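Local coordinates for protein alpha-galactosidase (Thermus thermophilus, PDB 6LCJ) that probably hydrolyses terminal alpha-galactosyl groups from galactosides and assembles from six copies of its chain, at residues Val162-Tyr167 / Tyr300-Phe305; Ala230-Ala235 / Arg291-Trp296; Trp285-Val290 / Arg328-Glu333. All blocks are in the same frame, centred on the assembly; numbering follows the deposited sequence.

Contact 1: residues Val162-Tyr167 / Tyr300-Phe305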
loop_
_atom_site.group_PDB
_atom_site.type_symbol
_atom_site.label_atom_id
_atom_site.label_comp_id
_atom_site.label_asym_id
_atom_site.label_seq_id
_atom_site.Cartn_x
_atom_site.Cartn_y
_atom_site.Cartn_z
ATOM N N VAL E 162 3.381 -32.000 45.772
ATOM C CA VAL E 162 3.988 -32.588 44.585
ATOM C C VAL E 162 5.415 -32.096 44.462
ATOM O O VAL E 162 5.670 -30.893 44.588
ATOM C CB VAL E 162 3.206 -32.228 43.307
ATOM C CG1 VAL E 162 3.883 -32.865 42.078
ATOM C CG2 VAL E 162 1.739 -32.619 43.430
ATOM N N TRP E 163 6.338 -33.015 44.193
ATOM C CA TRP E 163 7.633 -32.650 43.646
ATOM C C TRP E 163 7.573 -32.858 42.136
ATOM O O TRP E 163 7.111 -33.905 41.670
ATOM C CB TRP E 163 8.781 -33.453 44.269
ATOM C CG TRP E 163 10.102 -32.861 43.853
ATOM C CD1 TRP E 163 10.784 -31.848 44.472
ATOM C CD2 TRP E 163 10.843 -33.178 42.669
ATOM N NE1 TRP E 163 11.919 -31.535 43.759
ATOM C CE2 TRP E 163 11.979 -32.334 42.648
ATOM C CE3 TRP E 163 10.667 -34.103 41.633
ATOM C CZ2 TRP E 163 12.939 -32.396 41.634
ATOM C CZ3 TRP E 163 11.621 -34.167 40.631
ATOM C CH2 TRP E 163 12.738 -33.313 40.633
ATOM N N CYS E 164 8.031 -31.861 41.376
ATOM C CA CYS E 164 7.871 -31.817 39.923
ATOM C C CYS E 164 9.236 -31.586 39.283
ATOM O O CYS E 164 10.018 -30.767 39.769
ATOM C CB CYS E 164 6.861 -30.687 39.542
ATOM S SG CYS E 164 6.685 -30.282 37.791
ATOM N N SER E 165 9.537 -32.291 38.197
ATOM C CA SER E 165 10.873 -32.165 37.621
ATOM C C SER E 165 11.042 -30.956 36.705
ATOM O O SER E 165 12.182 -30.630 36.348
ATOM C CB SER E 165 11.246 -33.427 36.828
ATOM O OG SER E 165 10.336 -33.678 35.764
ATOM N N TRP E 166 9.960 -30.283 36.310
ATOM C CA TRP E 166 10.059 -29.381 35.168
ATOM C C TRP E 166 10.924 -28.162 35.478
ATOM O O TRP E 166 11.819 -27.804 34.700
ATOM C CB TRP E 166 8.664 -28.949 34.696
ATOM C CG TRP E 166 8.756 -27.979 33.549
ATOM C CD1 TRP E 166 8.438 -26.650 33.571
ATOM C CD2 TRP E 166 9.253 -28.249 32.223
ATOM N NE1 TRP E 166 8.681 -26.087 32.342
ATOM C CE2 TRP E 166 9.181 -27.041 31.497
ATOM C CE3 TRP E 166 9.744 -29.388 31.583
ATOM C CZ2 TRP E 166 9.576 -26.945 30.166
ATOM C CZ3 TRP E 166 10.143 -29.286 30.261
ATOM C CH2 TRP E 166 10.056 -28.080 29.567
ATOM N N TYR E 167 10.682 -27.508 36.612
ATOM C CA TYR E 167 11.277 -26.204 36.856
ATOM C C TYR E 167 12.657 -26.278 37.484
ATOM O O TYR E 167 13.108 -25.297 38.072
ATOM C CB TYR E 167 10.347 -25.367 37.717
ATOM C CG TYR E 167 9.052 -25.093 37.039
ATOM C CD1 TYR E 167 8.939 -24.054 36.114
ATOM C CD2 TYR E 167 7.939 -25.886 37.292
ATOM C CE1 TYR E 167 7.745 -23.793 35.490
ATOM C CE2 TYR E 167 6.742 -25.633 36.668
ATOM C CZ TYR E 167 6.653 -24.579 35.782
ATOM O OH TYR E 167 5.461 -24.318 35.176
ATOM N N TYR E 300 -1.272 -39.846 39.207
ATOM C CA TYR E 300 -1.337 -38.392 39.142
ATOM C C TYR E 300 -0.844 -38.005 37.754
ATOM O O TYR E 300 0.281 -38.346 37.380
ATOM C CB TYR E 300 -0.488 -37.758 40.260
ATOM C CG TYR E 300 -0.448 -36.239 40.316
ATOM C CD1 TYR E 300 0.242 -35.499 39.361
ATOM C CD2 TYR E 300 -1.070 -35.547 41.352
ATOM C CE1 TYR E 300 0.291 -34.117 39.421
ATOM C CE2 TYR E 300 -1.025 -34.158 41.428
ATOM C CZ TYR E 300 -0.341 -33.454 40.462
ATOM O OH TYR E 300 -0.302 -32.086 40.521
ATOM N N LEU E 301 -1.695 -37.353 36.968
ATOM C CA LEU E 301 -1.379 -37.063 35.572
ATOM C C LEU E 301 -1.479 -35.570 35.306
ATOM O O LEU E 301 -2.474 -34.934 35.669
ATOM C CB LEU E 301 -2.307 -37.819 34.627
ATOM C CG LEU E 301 -2.285 -39.338 34.785
ATOM C CD1 LEU E 301 -3.310 -39.986 33.837
ATOM C CD2 LEU E 301 -0.870 -39.858 34.539
ATOM N N LYS E 302 -0.445 -35.017 34.690
ATOM C CA LYS E 302 -0.440 -33.621 34.272
ATOM C C LYS E 302 -0.702 -33.598 32.773
ATOM O O LYS E 302 0.165 -33.963 31.968
ATOM C CB LYS E 302 0.874 -32.933 34.635
ATOM C CG LYS E 302 0.929 -31.443 34.305
ATOM C CD LYS E 302 2.230 -30.820 34.825
ATOM C CE LYS E 302 2.487 -29.415 34.266
ATOM N NZ LYS E 302 3.788 -28.831 34.760
ATOM N N LEU E 303 -1.909 -33.208 32.409
ATOM C CA LEU E 303 -2.335 -33.168 31.023
ATOM C C LEU E 303 -2.173 -31.734 30.558
ATOM O O LEU E 303 -2.803 -30.825 31.104
ATOM C CB LEU E 303 -3.781 -33.651 30.892
ATOM C CG LEU E 303 -4.000 -35.038 31.506
ATOM C CD1 LEU E 303 -5.455 -35.511 31.350
ATOM C CD2 LEU E 303 -3.025 -36.045 30.883
ATOM N N ASP E 304 -1.306 -31.531 29.581
ATOM C CA ASP E 304 -0.823 -30.212 29.237
ATOM C C ASP E 304 -1.237 -29.856 27.819
ATOM O O ASP E 304 -1.605 -30.728 27.026
ATOM C CB ASP E 304 0.698 -30.148 29.365
ATOM C CG ASP E 304 1.208 -28.755 29.719
ATOM O OD1 ASP E 304 0.461 -27.747 29.596
ATOM O OD2 ASP E 304 2.388 -28.689 30.123
ATOM N N PHE E 305 -1.160 -28.550 27.516
ATOM C CA PHE E 305 -1.472 -28.024 26.194
ATOM C C PHE E 305 -2.867 -28.434 25.761
ATOM O O PHE E 305 -3.100 -28.718 24.588
ATOM C CB PHE E 305 -0.443 -28.476 25.153
ATOM C CG PHE E 305 0.911 -27.864 25.337
ATOM C CD1 PHE E 305 1.774 -28.334 26.319
ATOM C CD2 PHE E 305 1.322 -26.810 24.535
ATOM C CE1 PHE E 305 3.032 -27.764 26.499
ATOM C CE2 PHE E 305 2.581 -26.233 24.707
ATOM C CZ PHE E 305 3.437 -26.713 25.689
#
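Lys302 NZ lies at the centre of the polar half of this contact: it forms a salt bridge with Asp196, and Cys164 SG stands 4.4 Å from the same NZ, too far to be more than a neighbour. The lysine chain is extended through all four torsions (chi1 -177°), which carries the ammonium group from the wall of the barrel into its interior, alongside Trp233 and Gln194. Cys164 SG has its own bond: Trp166 N donates to it over 3.6 Å along a nearly straight line (169°), a capping bond at the turn between strand 161-164 and the helix that follows. Within that turn Trp166 CD1 sits over the centre of the Tyr167 ring, 3.4 Å above its plane. Phe305 N reaches Asp304 OD1 at 2.8 Å, approaching the anti side of the carboxylate and tilted out of its plane; the other oxygen, Asp304 OD2, accepts from Trp233 NE1, and the two bonds together would fix the carboxylate just past the end of the strand. The apolar half lies nearer the N-terminal ends of the strands. Val162 and Tyr300 come from opposite directions, and Val162 CG2, the branch beside the backbone N, touches the phenol end of the ring obliquely, 3.6 Å from Tyr300 OH and 3.7 Å from Tyr300 CZ. The Tyr300 ring also lies nearly parallel to that of Tyr335. The backbones stay distant, Val162 CA 9.6 Å from Tyr300 CA, because strands 192-195 and 229-234 stand between them in the sheet; the contact is made by inward-pointing side chains. Strands 161-164 and 298-303 thus meet across the interior of an eight-stranded parallel TIM barrel, with the Lys302 end toward the C-terminal strand ends where glycosidases of this fold place their active site.

Contact 2: residues Ala230-Ala235 / Arg291-Trp296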
loop_
_atom_site.group_PDB
_atom_site.type_symbol
_atom_site.label_atom_id
_atom_site.label_comp_id
_atom_site.label_asym_id
_atom_site.label_seq_id
_atom_site.Cartn_x
_atom_site.Cartn_y
_atom_site.Cartn_z
ATOM N N ALA E 230 3.170 -41.720 42.038
ATOM C CA ALA E 230 3.948 -41.413 40.850
ATOM C C ALA E 230 3.128 -40.552 39.889
ATOM O O ALA E 230 1.955 -40.839 39.640
ATOM C CB ALA E 230 4.403 -42.704 40.172
ATOM N N GLY E 231 3.753 -39.508 39.352
ATOM C CA GLY E 231 3.081 -38.558 38.476
ATOM C C GLY E 231 3.772 -38.494 37.128
ATOM O O GLY E 231 4.999 -38.593 37.054
ATOM N N LEU E 232 2.975 -38.338 36.061
ATOM C CA LEU E 232 3.501 -38.289 34.704
ATOM C C LEU E 232 2.775 -37.213 33.900
ATOM O O LEU E 232 1.596 -36.921 34.133
ATOM C CB LEU E 232 3.380 -39.662 34.026
ATOM C CG LEU E 232 4.127 -39.977 32.723
ATOM C CD1 LEU E 232 5.631 -39.951 32.894
ATOM C CD2 LEU E 232 3.695 -41.344 32.203
ATOM N N TRP E 233 3.502 -36.639 32.937
ATOM C CA TRP E 233 3.084 -35.509 32.116
ATOM C C TRP E 233 2.799 -35.959 30.687
ATOM O O TRP E 233 3.605 -36.677 30.090
ATOM C CB TRP E 233 4.202 -34.453 32.101
ATOM C CG TRP E 233 4.029 -33.261 31.186
ATOM C CD1 TRP E 233 3.509 -32.043 31.525
ATOM C CD2 TRP E 233 4.411 -33.161 29.807
ATOM N NE1 TRP E 233 3.544 -31.193 30.446
ATOM C CE2 TRP E 233 4.086 -31.857 29.377
ATOM C CE3 TRP E 233 4.995 -34.043 28.894
ATOM C CZ2 TRP E 233 4.318 -31.420 28.070
ATOM C CZ3 TRP E 233 5.229 -33.600 27.589
ATOM C CH2 TRP E 233 4.885 -32.305 27.197
ATOM N N PHE E 234 1.680 -35.499 30.118
ATOM C CA PHE E 234 1.390 -35.682 28.695
ATOM C C PHE E 234 0.901 -34.376 28.079
ATOM O O PHE E 234 0.374 -33.506 28.768
ATOM C CB PHE E 234 0.309 -36.745 28.439
ATOM C CG PHE E 234 0.639 -38.089 28.983
ATOM C CD1 PHE E 234 0.288 -38.428 30.283
ATOM C CD2 PHE E 234 1.286 -39.027 28.193
ATOM C CE1 PHE E 234 0.596 -39.667 30.800
ATOM C CE2 PHE E 234 1.596 -40.282 28.692
ATOM C CZ PHE E 234 1.247 -40.603 30.004
ATOM N N ALA E 235 1.054 -34.263 26.755
ATOM C CA ALA E 235 0.381 -33.249 25.934
ATOM C C ALA E 235 -0.409 -34.017 24.882
ATOM O O ALA E 235 -0.008 -34.079 23.711
ATOM C CB ALA E 235 1.366 -32.269 25.292
ATOM N N ARG E 291 -5.099 -44.691 30.181
ATOM C CA ARG E 291 -5.120 -46.092 30.599
ATOM C C ARG E 291 -3.710 -46.691 30.654
ATOM O O ARG E 291 -3.360 -47.384 31.617
ATOM C CB ARG E 291 -6.032 -46.897 29.669
ATOM C CG ARG E 291 -7.494 -46.467 29.773
ATOM C CD ARG E 291 -8.436 -47.319 28.910
ATOM N NE ARG E 291 -9.855 -46.944 29.036
ATOM C CZ ARG E 291 -10.545 -46.863 30.188
ATOM N NH1 ARG E 291 -9.963 -47.114 31.357
ATOM N NH2 ARG E 291 -11.833 -46.516 30.177
ATOM N N LYS E 292 -2.872 -46.419 29.653
ATOM C CA LYS E 292 -1.507 -46.936 29.717
ATOM C C LYS E 292 -0.745 -46.386 30.932
ATOM O O LYS E 292 0.021 -47.118 31.573
ATOM C CB LYS E 292 -0.757 -46.620 28.430
ATOM C CG LYS E 292 0.725 -46.777 28.553
ATOM C CD LYS E 292 1.397 -46.803 27.195
ATOM C CE LYS E 292 1.014 -45.583 26.385
ATOM N NZ LYS E 292 2.066 -45.211 25.416
ATOM N N ALA E 293 -0.937 -45.103 31.267
ATOM C CA ALA E 293 -0.192 -44.522 32.383
ATOM C C ALA E 293 -0.633 -45.116 33.717
ATOM O O ALA E 293 0.205 -45.382 34.587
ATOM C CB ALA E 293 -0.341 -42.999 32.395
ATOM N N LEU E 294 -1.941 -45.334 33.897
ATOM C CA LEU E 294 -2.425 -45.981 35.115
ATOM C C LEU E 294 -1.853 -47.379 35.248
ATOM O O LEU E 294 -1.411 -47.778 36.333
ATOM C CB LEU E 294 -3.946 -46.054 35.133
ATOM C CG LEU E 294 -4.793 -44.795 35.149
ATOM C CD1 LEU E 294 -6.151 -45.116 35.713
ATOM C CD2 LEU E 294 -4.132 -43.689 35.946
ATOM N N ALA E 295 -1.845 -48.140 34.152
ATOM C CA ALA E 295 -1.295 -49.490 34.203
ATOM C C ALA E 295 0.176 -49.460 34.558
ATOM O O ALA E 295 0.680 -50.376 35.213
ATOM C CB ALA E 295 -1.508 -50.202 32.872
ATOM N N TRP E 296 0.874 -48.404 34.149
ATOM C CA TRP E 296 2.280 -48.239 34.477
ATOM C C TRP E 296 2.521 -47.993 35.959
ATOM O O TRP E 296 3.655 -48.155 36.414
ATOM C CB TRP E 296 2.854 -47.077 33.676
ATOM C CG TRP E 296 3.276 -47.452 32.312
ATOM C CD1 TRP E 296 3.445 -48.705 31.830
ATOM C CD2 TRP E 296 3.606 -46.552 31.240
ATOM N NE1 TRP E 296 3.853 -48.653 30.516
ATOM C CE2 TRP E 296 3.960 -47.341 30.132
ATOM C CE3 TRP E 296 3.635 -45.155 31.114
ATOM C CZ2 TRP E 296 4.339 -46.785 28.909
ATOM C CZ3 TRP E 296 4.008 -44.606 29.907
ATOM C CH2 TRP E 296 4.356 -45.423 28.813
#
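Leu232 reaches out from strand 230-234 to Ala293 and Trp296 on the helix, and its contact is made at the far end. Leu232 CB is still 5.3 Å from Ala293 CB, so the first step only sets direction: CG swings anti to the backbone N (chi1 -166°). CG itself stays short of the helix, and of its two branches CD1 turns aside while CD2 continues outward, anti to CA. Leu232 CD2 then lies 4.0 Å from Trp296 CE3 and equally far from CZ3 of the same ring, meeting the six-membered ring at its edge, in the plane of the indole. The methyl also brushes Ala293 CB at 4.4 Å. One face of the indole is taken by Lys292 CG, 3.6 Å above it and toward the rim, so the ring is held from within its own helix while the leucine presses on its edge; Met216 of helix 216-224 adjoins both Leu232 and Trp296. Two residues along the strand, Phe234 takes the other torsion, with CG beside the backbone N (chi1 -58°). Its ring extends toward the helix, and Phe234 CZ comes to 3.7 Å from Ala293 CB, obliquely. Ala293 is therefore the small residue shared by both strand side chains, and its CB also reaches Leu301 of the next strand. Trp206 meets the Phe234 ring edge-to-face. The axes of strand 230-234 and helix 291-296 approach to 9.8 Å, and their directions differ by 155°, close to antiparallel. Strand 229-234, helix 280-296 and strand 298-303, which is parallel and adjacent to the first, make the beta-alpha-beta crossover from which TIM barrels are built.

Contact 3: residues Trp285-Val290 / Arg328-Glu333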
loop_
_atom_site.group_PDB
_atom_site.type_symbol
_atom_site.label_atom_id
_atom_site.label_comp_id
_atom_site.label_asym_id
_atom_site.label_seq_id
_atom_site.Cartn_x
_atom_site.Cartn_y
_atom_site.Cartn_z
ATOM N N TRP E 285 -7.742 -42.947 21.444
ATOM C CA TRP E 285 -6.297 -43.085 21.570
ATOM C C TRP E 285 -5.771 -42.294 22.768
ATOM O O TRP E 285 -4.939 -42.797 23.537
ATOM C CB TRP E 285 -5.660 -42.640 20.254
ATOM C CG TRP E 285 -4.177 -42.556 20.192
ATOM C CD1 TRP E 285 -3.311 -43.539 19.784
ATOM C CD2 TRP E 285 -3.372 -41.410 20.489
ATOM N NE1 TRP E 285 -2.013 -43.076 19.830
ATOM C CE2 TRP E 285 -2.026 -41.773 20.261
ATOM C CE3 TRP E 285 -3.654 -40.118 20.933
ATOM C CZ2 TRP E 285 -0.968 -40.885 20.470
ATOM C CZ3 TRP E 285 -2.598 -39.235 21.129
ATOM C CH2 TRP E 285 -1.279 -39.622 20.895
ATOM N N ALA E 286 -6.262 -41.066 22.963
ATOM C CA ALA E 286 -5.806 -40.274 24.102
ATOM C C ALA E 286 -6.263 -40.895 25.420
ATOM O O ALA E 286 -5.501 -40.920 26.394
ATOM C CB ALA E 286 -6.286 -38.822 23.980
ATOM N N ALA E 287 -7.495 -41.415 25.467
ATOM C CA ALA E 287 -7.919 -42.175 26.639
ATOM C C ALA E 287 -7.037 -43.404 26.865
ATOM O O ALA E 287 -6.788 -43.781 28.012
ATOM C CB ALA E 287 -9.387 -42.577 26.510
ATOM N N ASP E 288 -6.540 -44.030 25.799
ATOM C CA ASP E 288 -5.615 -45.142 25.978
ATOM C C ASP E 288 -4.269 -44.694 26.518
ATOM O O ASP E 288 -3.544 -45.522 27.078
ATOM C CB ASP E 288 -5.398 -45.887 24.664
ATOM C CG ASP E 288 -6.608 -46.675 24.243
ATOM O OD1 ASP E 288 -7.594 -46.723 25.021
ATOM O OD2 ASP E 288 -6.577 -47.246 23.131
ATOM N N LEU E 289 -3.900 -43.419 26.331
ATOM C CA LEU E 289 -2.706 -42.884 26.989
ATOM C C LEU E 289 -2.906 -42.805 28.497
ATOM O O LEU E 289 -2.017 -43.172 29.271
ATOM C CB LEU E 289 -2.359 -41.505 26.436
ATOM C CG LEU E 289 -1.840 -41.402 25.006
ATOM C CD1 LEU E 289 -1.784 -39.938 24.607
ATOM C CD2 LEU E 289 -0.475 -42.060 24.879
ATOM N N VAL E 290 -4.077 -42.343 28.926
ATOM C CA VAL E 290 -4.404 -42.356 30.343
ATOM C C VAL E 290 -4.407 -43.782 30.876
ATOM O O VAL E 290 -3.791 -44.079 31.906
ATOM C CB VAL E 290 -5.751 -41.659 30.581
ATOM C CG1 VAL E 290 -6.222 -41.917 31.991
ATOM C CG2 VAL E 290 -5.617 -40.154 30.304
ATOM N N ARG E 328 -11.645 -38.240 31.537
ATOM C CA ARG E 328 -12.011 -38.257 32.945
ATOM C C ARG E 328 -12.428 -39.655 33.376
ATOM O O ARG E 328 -11.989 -40.149 34.417
ATOM C CB ARG E 328 -13.130 -37.247 33.220
ATOM C CG ARG E 328 -13.741 -37.328 34.639
ATOM C CD ARG E 328 -12.859 -36.693 35.729
ATOM N NE ARG E 328 -11.841 -37.616 36.236
ATOM C CZ ARG E 328 -10.800 -37.262 36.989
ATOM N NH1 ARG E 328 -10.607 -35.995 37.322
ATOM N NH2 ARG E 328 -9.941 -38.179 37.407
ATOM N N GLU E 329 -13.267 -40.316 32.566
ATOM C CA GLU E 329 -13.731 -41.660 32.893
ATOM C C GLU E 329 -12.610 -42.676 32.768
ATOM O O GLU E 329 -12.514 -43.600 33.581
ATOM C CB GLU E 329 -14.899 -42.047 31.994
ATOM C CG GLU E 329 -16.211 -41.414 32.404
ATOM C CD GLU E 329 -16.820 -42.060 33.659
ATOM O OE1 GLU E 329 -16.221 -43.002 34.228
ATOM O OE2 GLU E 329 -17.908 -41.618 34.085
ATOM N N ALA E 330 -11.747 -42.520 31.767
ATOM C CA ALA E 330 -10.640 -43.456 31.617
ATOM C C ALA E 330 -9.676 -43.373 32.791
ATOM O O ALA E 330 -8.996 -44.358 33.105
ATOM C CB ALA E 330 -9.904 -43.206 30.304
ATOM N N ALA E 331 -9.606 -42.215 33.453
ATOM C CA ALA E 331 -8.693 -42.010 34.572
ATOM C C ALA E 331 -9.289 -42.441 35.899
ATOM O O ALA E 331 -8.551 -42.595 36.881
ATOM C CB ALA E 331 -8.275 -40.537 34.660
ATOM N N GLY E 332 -10.596 -42.650 35.947
ATOM C CA GLY E 332 -11.216 -43.055 37.191
ATOM C C GLY E 332 -10.946 -42.035 38.270
ATOM O O GLY E 332 -11.178 -40.833 38.097
ATOM N N GLU E 333 -10.437 -42.509 39.396
ATOM C CA GLU E 333 -10.184 -41.650 40.542
ATOM C C GLU E 333 -8.764 -41.100 40.569
ATOM O O GLU E 333 -8.397 -40.416 41.525
ATOM C CB GLU E 333 -10.495 -42.416 41.830
ATOM C CG GLU E 333 -11.929 -42.957 41.844
ATOM C CD GLU E 333 -12.302 -43.667 43.140
ATOM O OE1 GLU E 333 -11.580 -44.609 43.549
ATOM O OE2 GLU E 333 -13.330 -43.283 43.742
#
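Ala287 CB meets Ala330 CB at 3.9 Å, methyl against methyl, in the apolar packing that joins the two helices, with the carbonyl oxygen of Ala287 just as near to the Ala330 methyl. One turn farther on, Val290 CG1, the branch anti to the backbone N (chi1 169°), presses against the end of helix 317-331: it lies 3.6 Å from Ala331 CB and equally far from Ala331 CA, beside the carbonyl carbon of Ala330. The polar bonds are all on the side of 328-333 and its neighbours. Arg328 NH2 reaches Gly332 O at 3.0 Å, but the bond is bent (133°) and weak; the same NH2 is also bonded to Ala334 O, while NH1 makes a salt bridge with Asp351. Gly332, with positive phi, carries the chain out of the helix. Leu336 of the following strand backs Ala331 from the barrel side. With side chains no bigger than methyl and isopropyl between them, the backbones approach closely, Ala287 CA and Ala330 CA being 5.8 Å apart; with no hydrogen bond or salt bridge between the two segments, their association here probably rests on close fit and exclusion of water.

How the contacts relate
Strand 298-303 and helix 280-296 tie the three contacts together. Contact 1 crosses the barrel interior, contact 2 packs the helix on the outside of the same wall, and contact 3 joins that helix to the next one round. Contacts 1 and 2, with centres about 11 Å apart, meet at the strand ends: Asp304 N lies 2.7 Å from Phe234 O, a probable hydrogen bond, on the rim where the active site of such barrels is expected. Contact 3, its centre about 9 Å from that of contact 2, stands behind the wall. Contacts 1 and 3, with centres about 17 Å apart, touch through it where Leu301 CD1 packs 4.0 Å from Val290 CG1.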